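Local coordinates for protein 28 kDa product (Pseudomonas syringae pv. phaseolicola, PDB 1UKF) that is a cysteine protease of the papain-like fold, self-cleaving and delivered into plant cells, where it can trigger the hypersensitive response and probably impairs host defence, at residues A19-E24 and D39-N44; P73-S78 and R90-T95; H132-S137 and F143-P148. All coordinates share one frame; numbering follows the deposited sequence.

Interaction 1: residues A19-E24 and D39-N44; sequences AGLSTE and DHLDYN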
ATOM      1  N   ALA A  19      -1.544   0.277   7.471  1.00  8.86           N
ATOM      2  CA  ALA A  19      -0.714   1.427   7.132  1.00  9.51           C
ATOM      3  C   ALA A  19       0.679   1.281   7.743  1.00  8.58           C
ATOM      4  O   ALA A  19       1.683   1.564   7.085  1.00  8.94           O
ATOM      5  CB  ALA A  19      -1.372   2.720   7.605  1.00 10.12           C
ATOM      6  N   GLY A  20       0.733   0.844   8.999  1.00  9.03           N
ATOM      7  CA  GLY A  20       2.009   0.660   9.670  1.00  8.59           C
ATOM      8  C   GLY A  20       2.852  -0.433   9.031  1.00  8.29           C
ATOM      9  O   GLY A  20       4.051  -0.250   8.825  1.00  8.87           O
ATOM     10  N   LEU A  21       2.235  -1.575   8.732  1.00  8.17           N
ATOM     11  CA  LEU A  21       2.943  -2.683   8.097  1.00  8.69           C
ATOM     12  C   LEU A  21       3.427  -2.290   6.706  1.00  8.46           C
ATOM     13  O   LEU A  21       4.544  -2.631   6.314  1.00  8.91           O
ATOM     14  CB  LEU A  21       2.032  -3.908   7.984  1.00  9.43           C
ATOM     15  CG  LEU A  21       1.715  -4.656   9.282  1.00  9.97           C
ATOM     16  CD1 LEU A  21       0.601  -5.664   9.031  1.00 10.72           C
ATOM     17  CD2 LEU A  21       2.971  -5.354   9.803  1.00 11.84           C
ATOM     18  N   SER A  22       2.587  -1.581   5.958  1.00  8.46           N
ATOM     19  CA  SER A  22       2.946  -1.155   4.613  1.00  8.45           C
ATOM     20  C   SER A  22       4.129  -0.199   4.651  1.00  8.28           C
ATOM     21  O   SER A  22       5.017  -0.264   3.796  1.00  9.01           O
ATOM     22  CB  SER A  22       1.750  -0.493   3.926  1.00  8.81           C
ATOM     23  OG  SER A  22       0.745  -1.454   3.664  1.00  9.97           O
ATOM     24  N   THR A  23       4.149   0.689   5.641  1.00  9.13           N
ATOM     25  CA  THR A  23       5.254   1.631   5.753  1.00 10.18           C
ATOM     26  C   THR A  23       6.529   0.897   6.168  1.00  9.16           C
ATOM     27  O   THR A  23       7.612   1.205   5.667  1.00  9.88           O
ATOM     28  CB  THR A  23       4.924   2.760   6.749  1.00  9.59           C
ATOM     29  OG1 THR A  23       3.751   3.452   6.299  1.00  9.91           O
ATOM     30  CG2 THR A  23       6.070   3.761   6.824  1.00 10.24           C
ATOM     31  N   GLU A  24       6.410  -0.083   7.062  1.00  9.41           N
ATOM     32  CA  GLU A  24       7.578  -0.860   7.479  1.00 10.30           C
ATOM     33  C   GLU A  24       8.125  -1.592   6.250  1.00 11.21           C
ATOM     34  O   GLU A  24       9.336  -1.667   6.051  1.00 11.78           O
ATOM     35  CB  GLU A  24       7.190  -1.856   8.581  1.00 10.70           C
ATOM     36  CG  GLU A  24       8.287  -2.847   9.001  1.00 12.30           C
ATOM     37  CD  GLU A  24       9.485  -2.199   9.679  1.00 12.22           C
ATOM     38  OE1 GLU A  24       9.432  -0.996  10.012  1.00 13.48           O
ATOM     39  OE2 GLU A  24      10.490  -2.912   9.892  1.00 15.14           O
ATOM     40  N   ASP A  39       8.692 -12.857   6.354  1.00 10.59           N
ATOM     41  CA  ASP A  39       9.035 -13.475   7.638  1.00 11.15           C
ATOM     42  C   ASP A  39       9.226 -12.363   8.670  1.00 10.28           C
ATOM     43  O   ASP A  39       8.845 -12.501   9.833  1.00 11.57           O
ATOM     44  CB  ASP A  39      10.330 -14.292   7.534  1.00 13.72           C
ATOM     45  CG  ASP A  39      10.144 -15.608   6.800  1.00 13.49           C
ATOM     46  OD1 ASP A  39       8.989 -16.013   6.566  1.00 15.35           O
ATOM     47  OD2 ASP A  39      11.165 -16.247   6.467  1.00 16.93           O
ATOM     48  N   HIS A  40       9.815 -11.256   8.231  1.00 11.06           N
ATOM     49  CA  HIS A  40      10.054 -10.103   9.094  1.00 10.42           C
ATOM     50  C   HIS A  40       8.744  -9.492   9.606  1.00 10.48           C
ATOM     51  O   HIS A  40       8.624  -9.134  10.783  1.00 10.98           O
ATOM     52  CB  HIS A  40      10.846  -9.048   8.310  1.00 11.73           C
ATOM     53  CG  HIS A  40      11.003  -7.738   9.022  1.00 11.83           C
ATOM     54  ND1 HIS A  40      11.757  -7.595  10.168  1.00 12.92           N
ATOM     55  CD2 HIS A  40      10.524  -6.505   8.732  1.00 12.84           C
ATOM     56  CE1 HIS A  40      11.734  -6.331  10.552  1.00 13.28           C
ATOM     57  NE2 HIS A  40      10.993  -5.649   9.698  1.00 13.75           N
ATOM     58  N   LEU A  41       7.764  -9.394   8.713  1.00 10.02           N
ATOM     59  CA  LEU A  41       6.471  -8.802   9.028  1.00 10.06           C
ATOM     60  C   LEU A  41       5.467  -9.767   9.645  1.00  9.92           C
ATOM     61  O   LEU A  41       4.419  -9.335  10.133  1.00 10.37           O
ATOM     62  CB  LEU A  41       5.873  -8.196   7.757  1.00 10.85           C
ATOM     63  CG  LEU A  41       6.701  -7.091   7.102  1.00 10.57           C
ATOM     64  CD1 LEU A  41       6.240  -6.867   5.669  1.00 13.84           C
ATOM     65  CD2 LEU A  41       6.581  -5.817   7.916  1.00 13.18           C
ATOM     66  N   ASP A  42       5.781 -11.062   9.621  1.00  9.52           N
ATOM     67  CA  ASP A  42       4.884 -12.073  10.177  1.00 11.03           C
ATOM     68  C   ASP A  42       4.710 -11.861  11.684  1.00 10.32           C
ATOM     69  O   ASP A  42       5.486 -11.147  12.317  1.00 10.89           O
ATOM     70  CB  ASP A  42       5.411 -13.483   9.886  1.00 11.59           C
ATOM     71  CG  ASP A  42       4.294 -14.485   9.613  1.00 10.74           C
ATOM     72  OD1 ASP A  42       3.148 -14.257  10.063  1.00 12.25           O
ATOM     73  OD2 ASP A  42       4.565 -15.511   8.951  1.00 11.41           O
ATOM     74  N   TYR A  43       3.700 -12.509  12.255  1.00 10.59           N
ATOM     75  CA  TYR A  43       3.360 -12.335  13.661  1.00 11.45           C
ATOM     76  C   TYR A  43       4.441 -12.550  14.709  1.00 12.05           C
ATOM     77  O   TYR A  43       4.423 -11.895  15.749  1.00 12.73           O
ATOM     78  CB  TYR A  43       2.127 -13.177  13.984  1.00 11.25           C
ATOM     79  CG  TYR A  43       0.994 -12.884  13.024  1.00  9.81           C
ATOM     80  CD1 TYR A  43       0.659 -13.783  12.015  1.00 10.26           C
ATOM     81  CD2 TYR A  43       0.316 -11.666  13.072  1.00  9.78           C
ATOM     82  CE1 TYR A  43      -0.316 -13.478  11.072  1.00  9.71           C
ATOM     83  CE2 TYR A  43      -0.657 -11.350  12.134  1.00  9.76           C
ATOM     84  CZ  TYR A  43      -0.966 -12.257  11.137  1.00  8.98           C
ATOM     85  OH  TYR A  43      -1.910 -11.934  10.190  1.00  9.22           O
ATOM     86  N   ASN A  44       5.385 -13.446  14.448  1.00 11.85           N
ATOM     87  CA  ASN A  44       6.454 -13.689  15.411  1.00 12.62           C
ATOM     88  C   ASN A  44       7.715 -12.929  15.015  1.00 13.53           C
ATOM     89  O   ASN A  44       8.790 -13.165  15.564  1.00 15.23           O
ATOM     90  CB  ASN A  44       6.750 -15.189  15.505  1.00 12.79           C
ATOM     91  CG  ASN A  44       7.416 -15.732  14.258  1.00 12.81           C
ATOM     92  OD1 ASN A  44       7.219 -15.214  13.160  1.00 12.86           O
ATOM     93  ND2 ASN A  44       8.202 -16.791  14.420  1.00 13.76           N
TER

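Interaction 2: residues P73-S78 and R90-T95; sequences PFFTAS and RREPKT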
ATOM      1  N   PRO A  73      -8.344  14.403   6.928  1.00 14.52           N
ATOM      2  CA  PRO A  73      -7.725  13.641   8.017  1.00 12.60           C
ATOM      3  C   PRO A  73      -6.940  12.392   7.642  1.00 11.73           C
ATOM      4  O   PRO A  73      -5.899  12.120   8.236  1.00 10.92           O
ATOM      5  CB  PRO A  73      -8.903  13.335   8.943  1.00 13.53           C
ATOM      6  CG  PRO A  73     -10.075  13.292   8.009  1.00 13.02           C
ATOM      7  CD  PRO A  73      -9.807  14.473   7.108  1.00 14.64           C
ATOM      8  N   PHE A  74      -7.430  11.629   6.672  1.00 11.93           N
ATOM      9  CA  PHE A  74      -6.737  10.418   6.259  1.00 11.08           C
ATOM     10  C   PHE A  74      -5.476  10.736   5.464  1.00 12.03           C
ATOM     11  O   PHE A  74      -4.478  10.030   5.580  1.00 12.40           O
ATOM     12  CB  PHE A  74      -7.682   9.500   5.481  1.00 11.28           C
ATOM     13  CG  PHE A  74      -8.862   9.038   6.291  1.00 12.05           C
ATOM     14  CD1 PHE A  74     -10.092   9.678   6.189  1.00 15.30           C
ATOM     15  CD2 PHE A  74      -8.725   8.001   7.206  1.00 12.06           C
ATOM     16  CE1 PHE A  74     -11.167   9.296   6.983  1.00 15.78           C
ATOM     17  CE2 PHE A  74      -9.795   7.610   8.008  1.00 13.28           C
ATOM     18  CZ  PHE A  74     -11.019   8.260   7.897  1.00 13.49           C
ATOM     19  N   PHE A  75      -5.513  11.800   4.666  1.00 11.06           N
ATOM     20  CA  PHE A  75      -4.328  12.202   3.917  1.00 11.82           C
ATOM     21  C   PHE A  75      -3.289  12.654   4.936  1.00 12.20           C
ATOM     22  O   PHE A  75      -2.103  12.384   4.791  1.00 12.13           O
ATOM     23  CB  PHE A  75      -4.638  13.363   2.963  1.00 12.98           C
ATOM     24  CG  PHE A  75      -5.291  12.943   1.672  1.00 13.75           C
ATOM     25  CD1 PHE A  75      -5.432  13.857   0.633  1.00 16.74           C
ATOM     26  CD2 PHE A  75      -5.770  11.646   1.493  1.00 13.55           C
ATOM     27  CE1 PHE A  75      -6.040  13.490  -0.565  1.00 16.83           C
ATOM     28  CE2 PHE A  75      -6.381  11.270   0.296  1.00 14.15           C
ATOM     29  CZ  PHE A  75      -6.514  12.195  -0.732  1.00 16.52           C
ATOM     30  N   THR A  76      -3.747  13.344   5.975  1.00 11.92           N
ATOM     31  CA  THR A  76      -2.856  13.830   7.017  1.00 12.32           C
ATOM     32  C   THR A  76      -2.212  12.670   7.776  1.00 11.59           C
ATOM     33  O   THR A  76      -1.006  12.674   8.024  1.00 12.22           O
ATOM     34  CB  THR A  76      -3.622  14.736   8.001  1.00 12.53           C
ATOM     35  OG1 THR A  76      -4.077  15.904   7.306  1.00 15.25           O
ATOM     36  CG2 THR A  76      -2.731  15.152   9.165  1.00 14.57           C
ATOM     37  N   ALA A  77      -3.015  11.671   8.132  1.00 10.44           N
ATOM     38  CA  ALA A  77      -2.518  10.509   8.861  1.00 10.23           C
ATOM     39  C   ALA A  77      -1.521   9.697   8.031  1.00  9.33           C
ATOM     40  O   ALA A  77      -0.477   9.284   8.535  1.00  9.90           O
ATOM     41  CB  ALA A  77      -3.688   9.628   9.293  1.00 11.34           C
ATOM     42  N   SER A  78      -1.846   9.467   6.762  1.00 10.51           N
ATOM     43  CA  SER A  78      -0.960   8.711   5.888  1.00 10.31           C
ATOM     44  C   SER A  78       0.354   9.457   5.695  1.00 11.17           C
ATOM     45  O   SER A  78       1.424   8.847   5.636  1.00 11.51           O
ATOM     46  CB  SER A  78      -1.630   8.466   4.536  1.00 11.23           C
ATOM     47  OG  SER A  78      -2.714   7.569   4.675  1.00 13.88           O
ATOM     48  N   ARG A  90       6.296  13.502  -2.354  1.00 19.75           N
ATOM     49  CA  ARG A  90       6.839  14.104  -3.567  1.00 20.67           C
ATOM     50  C   ARG A  90       5.766  14.856  -4.344  1.00 21.16           C
ATOM     51  O   ARG A  90       6.063  15.768  -5.116  1.00 22.22           O
ATOM     52  CB  ARG A  90       7.451  13.026  -4.466  1.00 23.34           C
ATOM     53  CG  ARG A  90       8.729  12.394  -3.934  1.00 27.05           C
ATOM     54  CD  ARG A  90       9.874  13.396  -3.877  1.00 31.01           C
ATOM     55  NE  ARG A  90       9.689  14.387  -2.822  1.00 33.91           N
ATOM     56  CZ  ARG A  90      10.538  15.377  -2.568  1.00 34.73           C
ATOM     57  NH1 ARG A  90      11.638  15.514  -3.297  1.00 36.18           N
ATOM     58  NH2 ARG A  90      10.289  16.230  -1.584  1.00 36.06           N
ATOM     59  N   ARG A  91       4.515  14.466  -4.138  1.00 20.73           N
ATOM     60  CA  ARG A  91       3.400  15.094  -4.832  1.00 20.70           C
ATOM     61  C   ARG A  91       2.170  15.125  -3.950  1.00 20.29           C
ATOM     62  O   ARG A  91       2.116  14.469  -2.912  1.00 19.24           O
ATOM     63  CB  ARG A  91       3.051  14.311  -6.100  1.00 21.43           C
ATOM     64  CG  ARG A  91       4.074  14.366  -7.213  1.00 22.08           C
ATOM     65  CD  ARG A  91       4.032  15.697  -7.943  1.00 23.58           C
ATOM     66  NE  ARG A  91       4.791  15.643  -9.188  1.00 23.82           N
ATOM     67  CZ  ARG A  91       6.100  15.433  -9.259  1.00 24.27           C
ATOM     68  NH1 ARG A  91       6.809  15.259  -8.152  1.00 24.33           N
ATOM     69  NH2 ARG A  91       6.703  15.388 -10.439  1.00 24.53           N
ATOM     70  N   GLU A  92       1.181  15.899  -4.377  1.00 19.97           N
ATOM     71  CA  GLU A  92      -0.080  15.990  -3.662  1.00 20.26           C
ATOM     72  C   GLU A  92      -0.704  14.607  -3.811  1.00 18.09           C
ATOM     73  O   GLU A  92      -0.606  13.997  -4.874  1.00 18.65           O
ATOM     74  CB  GLU A  92      -0.975  17.038  -4.330  1.00 22.62           C
ATOM     75  CG  GLU A  92      -2.383  17.135  -3.771  1.00 25.58           C
ATOM     76  CD  GLU A  92      -2.400  17.516  -2.307  1.00 27.81           C
ATOM     77  OE1 GLU A  92      -1.625  18.414  -1.920  1.00 29.61           O
ATOM     78  OE2 GLU A  92      -3.192  16.924  -1.545  1.00 31.61           O
ATOM     79  N   PRO A  93      -1.324  14.079  -2.744  1.00 16.89           N
ATOM     80  CA  PRO A  93      -1.932  12.752  -2.880  1.00 16.99           C
ATOM     81  C   PRO A  93      -2.904  12.736  -4.056  1.00 17.29           C
ATOM     82  O   PRO A  93      -3.723  13.645  -4.208  1.00 19.24           O
ATOM     83  CB  PRO A  93      -2.632  12.560  -1.541  1.00 16.93           C
ATOM     84  CG  PRO A  93      -1.725  13.284  -0.593  1.00 17.69           C
ATOM     85  CD  PRO A  93      -1.407  14.557  -1.353  1.00 17.51           C
ATOM     86  N   LYS A  94      -2.806  11.707  -4.889  1.00 16.75           N
ATOM     87  CA  LYS A  94      -3.672  11.589  -6.053  1.00 17.16           C
ATOM     88  C   LYS A  94      -4.780  10.573  -5.824  1.00 18.28           C
ATOM     89  O   LYS A  94      -4.553   9.513  -5.245  1.00 19.62           O
ATOM     90  CB  LYS A  94      -2.853  11.182  -7.278  1.00 17.92           C
ATOM     91  CG  LYS A  94      -3.675  11.046  -8.544  1.00 19.67           C
ATOM     92  CD  LYS A  94      -2.803  10.668  -9.726  1.00 19.65           C
ATOM     93  CE  LYS A  94      -3.637  10.491 -10.981  1.00 19.64           C
ATOM     94  NZ  LYS A  94      -2.795  10.117 -12.145  1.00 22.52           N
ATOM     95  N   THR A  95      -5.983  10.901  -6.281  1.00 16.63           N
ATOM     96  CA  THR A  95      -7.124  10.012  -6.131  1.00 17.43           C
ATOM     97  C   THR A  95      -7.586   9.510  -7.492  1.00 17.63           C
ATOM     98  O   THR A  95      -7.976  10.299  -8.353  1.00 20.09           O
ATOM     99  CB  THR A  95      -8.310  10.725  -5.449  1.00 18.72           C
ATOM    100  OG1 THR A  95      -7.907  11.207  -4.162  1.00 20.43           O
ATOM    101  CG2 THR A  95      -9.481   9.772  -5.281  1.00 18.73           C
TER

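Interaction 3: residues H132-S137 and F143-P148; sequences HAIACS and FKLFDP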
ATOM      1  N   HIS A 132      -7.994   0.534   3.393  1.00 12.97           N
ATOM      2  CA  HIS A 132      -6.962  -0.489   3.463  1.00 11.21           C
ATOM      3  C   HIS A 132      -5.698  -0.016   2.757  1.00 13.28           C
ATOM      4  O   HIS A 132      -5.710   0.299   1.564  1.00 15.46           O
ATOM      5  CB  HIS A 132      -7.429  -1.791   2.828  1.00 10.73           C
ATOM      6  CG  HIS A 132      -6.386  -2.862   2.848  1.00 10.16           C
ATOM      7  ND1 HIS A 132      -5.832  -3.329   4.021  1.00 11.44           N
ATOM      8  CD2 HIS A 132      -5.776  -3.538   1.847  1.00 10.29           C
ATOM      9  CE1 HIS A 132      -4.926  -4.247   3.740  1.00  9.97           C
ATOM     10  NE2 HIS A 132      -4.872  -4.394   2.429  1.00  9.86           N
ATOM     11  N   ALA A 133      -4.600  -0.002   3.496  1.00  9.95           N
ATOM     12  CA  ALA A 133      -3.333   0.466   2.968  1.00  9.34           C
ATOM     13  C   ALA A 133      -2.432  -0.642   2.451  1.00  8.98           C
ATOM     14  O   ALA A 133      -2.350  -1.719   3.041  1.00  9.93           O
ATOM     15  CB  ALA A 133      -2.607   1.256   4.041  1.00 10.90           C
ATOM     16  N   ILE A 134      -1.775  -0.364   1.330  1.00  8.18           N
ATOM     17  CA  ILE A 134      -0.822  -1.280   0.722  1.00  8.59           C
ATOM     18  C   ILE A 134       0.358  -0.413   0.292  1.00  7.41           C
ATOM     19  O   ILE A 134       0.313   0.813   0.413  1.00  7.77           O
ATOM     20  CB  ILE A 134      -1.420  -2.031  -0.501  1.00  8.82           C
ATOM     21  CG1 ILE A 134      -1.810  -1.051  -1.611  1.00  9.78           C
ATOM     22  CG2 ILE A 134      -2.624  -2.852  -0.053  1.00 10.03           C
ATOM     23  CD1 ILE A 134      -2.330  -1.722  -2.873  1.00 11.68           C
ATOM     24  N   ALA A 135       1.424  -1.032  -0.197  1.00  8.19           N
ATOM     25  CA  ALA A 135       2.587  -0.261  -0.615  1.00  8.35           C
ATOM     26  C   ALA A 135       3.238  -0.870  -1.838  1.00  8.08           C
ATOM     27  O   ALA A 135       3.021  -2.033  -2.168  1.00  8.61           O
ATOM     28  CB  ALA A 135       3.603  -0.178   0.531  1.00  9.63           C
ATOM     29  N   CYS A 136       4.042  -0.074  -2.524  1.00  8.02           N
ATOM     30  CA  CYS A 136       4.741  -0.573  -3.694  1.00  9.41           C
ATOM     31  C   CYS A 136       6.024   0.207  -3.922  1.00  9.35           C
ATOM     32  O   CYS A 136       6.167   1.347  -3.475  1.00  9.79           O
ATOM     33  CB  CYS A 136       3.843  -0.529  -4.942  1.00  9.40           C
ATOM     34  SG  CYS A 136       3.212   1.094  -5.414  1.00 10.18           S
ATOM     35  N   SER A 137       6.966  -0.439  -4.597  1.00 10.05           N
ATOM     36  CA  SER A 137       8.256   0.155  -4.894  1.00 10.68           C
ATOM     37  C   SER A 137       8.712  -0.376  -6.237  1.00 10.43           C
ATOM     38  O   SER A 137       8.642  -1.579  -6.496  1.00 12.08           O
ATOM     39  CB  SER A 137       9.269  -0.222  -3.815  1.00 10.52           C
ATOM     40  OG  SER A 137      10.557   0.284  -4.124  1.00 13.32           O
ATOM     41  N   PHE A 143       8.836  -4.254 -10.453  1.00 11.86           N
ATOM     42  CA  PHE A 143       7.780  -3.599  -9.687  1.00 11.61           C
ATOM     43  C   PHE A 143       7.361  -4.523  -8.545  1.00 11.24           C
ATOM     44  O   PHE A 143       6.951  -5.661  -8.778  1.00 11.76           O
ATOM     45  CB  PHE A 143       6.570  -3.299 -10.574  1.00 12.03           C
ATOM     46  CG  PHE A 143       5.418  -2.680  -9.831  1.00 10.64           C
ATOM     47  CD1 PHE A 143       5.534  -1.412  -9.272  1.00 11.82           C
ATOM     48  CD2 PHE A 143       4.225  -3.379  -9.666  1.00 11.04           C
ATOM     49  CE1 PHE A 143       4.479  -0.847  -8.555  1.00 11.47           C
ATOM     50  CE2 PHE A 143       3.164  -2.821  -8.951  1.00 11.39           C
ATOM     51  CZ  PHE A 143       3.292  -1.553  -8.395  1.00 11.17           C
ATOM     52  N   LYS A 144       7.478  -4.031  -7.314  1.00 10.46           N
ATOM     53  CA  LYS A 144       7.121  -4.803  -6.124  1.00 10.74           C
ATOM     54  C   LYS A 144       5.890  -4.199  -5.460  1.00 10.08           C
ATOM     55  O   LYS A 144       5.796  -2.982  -5.320  1.00 10.37           O
ATOM     56  CB  LYS A 144       8.261  -4.785  -5.102  1.00 11.37           C
ATOM     57  CG  LYS A 144       9.596  -5.341  -5.561  1.00 13.79           C
ATOM     58  CD  LYS A 144      10.616  -5.201  -4.434  1.00 15.09           C
ATOM     59  CE  LYS A 144      11.971  -5.781  -4.806  1.00 17.65           C
ATOM     60  NZ  LYS A 144      12.951  -5.595  -3.701  1.00 19.04           N
ATOM     61  N   LEU A 145       4.958  -5.049  -5.040  1.00  9.78           N
ATOM     62  CA  LEU A 145       3.757  -4.577  -4.368  1.00 10.06           C
ATOM     63  C   LEU A 145       3.479  -5.454  -3.157  1.00  9.36           C
ATOM     64  O   LEU A 145       3.528  -6.683  -3.239  1.00 10.09           O
ATOM     65  CB  LEU A 145       2.560  -4.588  -5.325  1.00 10.89           C
ATOM     66  CG  LEU A 145       1.248  -4.046  -4.744  1.00 10.94           C
ATOM     67  CD1 LEU A 145       0.418  -3.425  -5.852  1.00 13.86           C
ATOM     68  CD2 LEU A 145       0.483  -5.159  -4.038  1.00 12.79           C
ATOM     69  N   PHE A 146       3.200  -4.814  -2.028  1.00  8.07           N
ATOM     70  CA  PHE A 146       2.909  -5.524  -0.790  1.00  8.24           C
ATOM     71  C   PHE A 146       1.530  -5.160  -0.266  1.00  7.34           C
ATOM     72  O   PHE A 146       1.211  -3.980  -0.085  1.00  7.99           O
ATOM     73  CB  PHE A 146       3.967  -5.191   0.275  1.00  7.69           C
ATOM     74  CG  PHE A 146       3.576  -5.596   1.679  1.00  7.71           C
ATOM     75  CD1 PHE A 146       3.423  -6.937   2.022  1.00  8.39           C
ATOM     76  CD2 PHE A 146       3.363  -4.630   2.656  1.00  8.18           C
ATOM     77  CE1 PHE A 146       3.064  -7.305   3.319  1.00  8.69           C
ATOM     78  CE2 PHE A 146       3.005  -4.990   3.954  1.00  9.71           C
ATOM     79  CZ  PHE A 146       2.856  -6.330   4.283  1.00  8.15           C
ATOM     80  N   ASP A 147       0.707  -6.178  -0.045  1.00  7.70           N
ATOM     81  CA  ASP A 147      -0.625  -5.986   0.514  1.00  7.35           C
ATOM     82  C   ASP A 147      -0.600  -6.781   1.818  1.00  7.36           C
ATOM     83  O   ASP A 147      -0.475  -8.003   1.796  1.00  7.81           O
ATOM     84  CB  ASP A 147      -1.698  -6.564  -0.406  1.00  8.20           C
ATOM     85  CG  ASP A 147      -3.098  -6.367   0.144  1.00  8.97           C
ATOM     86  OD1 ASP A 147      -3.251  -6.297   1.381  1.00  8.66           O
ATOM     87  OD2 ASP A 147      -4.053  -6.293  -0.662  1.00 10.87           O
ATOM     88  N   PRO A 148      -0.710  -6.100   2.969  1.00  7.55           N
ATOM     89  CA  PRO A 148      -0.692  -6.778   4.270  1.00  8.74           C
ATOM     90  C   PRO A 148      -1.632  -7.985   4.397  1.00  8.40           C
ATOM     91  O   PRO A 148      -1.346  -8.914   5.154  1.00  8.65           O
ATOM     92  CB  PRO A 148      -1.053  -5.660   5.242  1.00  9.66           C
ATOM     93  CG  PRO A 148      -0.466  -4.438   4.586  1.00 10.78           C
ATOM     94  CD  PRO A 148      -0.835  -4.638   3.131  1.00  8.28           C
TER

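Interaction 1: residues A19-E24 and D39-N44
Leu-21, midway along the segment 19-24, faces Leu-41 at the C-terminal end of helix 34-41, their CA atoms 7.1 Å apart, and Asp-42 is the first residue to depart from helical geometry. The polar part of the contact is a bond between Glu-24 and His-40. NE2 of His-40 donates to OE2 of Glu-24 over 2.8 Å, almost perfectly straight at 178°, with the oxygen lying in the plane of the imidazole and accepting through its anti lone pair. The two side chains meet at about a right angle, carboxylate and ring being turned 33° against each other. In Glu-24 a chi1 of 173° holds CG anti to the backbone N, where it meets Leu-41, and a bend at chi2 then turns the carboxylate to His-40. CD2 of Leu-41 packs against that CG at 3.6 Å, and the same methyl, next to the hydrogen bond, meets CD2 of Leu-21 at 4.1 Å, the two leucines running past each other in opposite directions. The other carboxylate oxygen of Glu-24, OE1, forms a salt bridge with Arg-54 of helix 46-67. With the imidazole N-H on one oxygen and the guanidinium on the other, the buried carboxylate is held at both oxygens; its charge would tend to favour a protonated His-40, an effect that Arg-54 would lessen.

Interaction 2: residues P73-S78 and R90-T95
Phe-75 meets Pro-93 through a CH-pi contact that carries most of this small interface. CB of Pro-93 sits over one face of the phenyl ring, 3.8 Å from its centroid and displaced toward the rim on the CE1 side, where the CB to CE1 distance is 3.7 Å; the proline CG follows at 3.9 Å from Phe-75 CD1. The ring is directed at the proline by a chi1 of -81°, which places CG beside the backbone N and opposite the carbonyl carbon. Two polar side chains add lesser contacts. OG1 of Thr-95 lies at the edge, in the ring plane, 3.8 Å from CZ, while its hydrogen-bonding partner is Asn-182 of strand 178-187. OE2 of Glu-92 makes only a marginal contact, 4.4 Å from Phe-75 CD1. No hydrogen bond crosses between the two segments, and their direct contact is one of van der Waals and CH-pi packing. Phe-75 also makes an edge-to-face contact with Phe-184. The first turn of helix 73-84 is thereby packed on strand 88-97, the outermost strand on its side of the sheet, and on its neighbour 178-187, while Pro-73 and Phe-74 rest against helix 46-67.

Interaction 3: residues H132-S137 and F143-P148
His-132 and Asp-147, two members of the Cys-His-Asp catalytic triad, come together at the open end of the beta hairpin formed by strands 130-139 and 142-147 in this papain-like protease. NE2 of His-132 donates to OD1 of Asp-147 over 2.7 Å at an angle of 169°. The oxygen lies in the imidazole plane, but the donor approaches from 38° above the carboxylate plane, and the two side chains cross at about a right angle. Both have CG anti to the backbone N, torsions that bring the imidazole edge and the carboxylate together. CG2 of Ile-134 backs the acid, 3.6 Å from its CG, while CD of Pro-148 packs at 3.3 Å from the carbonyl O of Ala-133. Farther along, the antiparallel strands are zipped by reciprocal backbone bonds in the hydrogen-bonded pairs Ala-135 with Phe-146 and Ser-137 with Lys-144; the shorter of the first pair is Phe-146 N to Ala-135 O, 2.8 Å. Between them Cys-136 and Leu-145 form a non-hydrogen-bonded pair. CB of Cys-136 lies 3.6 Å from CZ of Phe-143, and its sulfur approaches the ring obliquely, with SG 3.9 Å from CE1. On the opposite face of the sheet, the Phe-146 ring stacks with Trp-25 of helix 18-27. Asp-147 has further partners: OD1 also accepts from the backbone N of Asn-149, and OD2 is hydrogen-bonded to Tyr-171 OH. The carboxylate is consequently fixed at both oxygens, and through the nearly straight N-H bond it sets the rotation of the imidazole, which touches Cys-18, consistent with the third triad residue orienting the histidine, the part an asparagine plays in papain.

Overall arrangement
Interaction 3 holds His-132 and Asp-147, and interaction 1, its centre 11 Å away, lies beside the active site through helix 18-27, which carries Cys-18. The side chains of Cys-18 and His-132 are about 4 Å apart. The side chain of Leu-21 is about 6 Å from that of Cys-18. The two contacts touch through Ser-22, whose OG hydrogen-bonds Cys-18 O, makes a weak hydrogen bond with Ala-133 O and packs 3.4 Å from Pro-148 CG, seating the helix on the hairpin that carries His-132 and Asp-147. Interaction 2 stands away from the triad, its centre 16 Å from that of interaction 3 and 21 Å from that of interaction 1; its strand 88-97 belongs to the same antiparallel sheet as the hairpin.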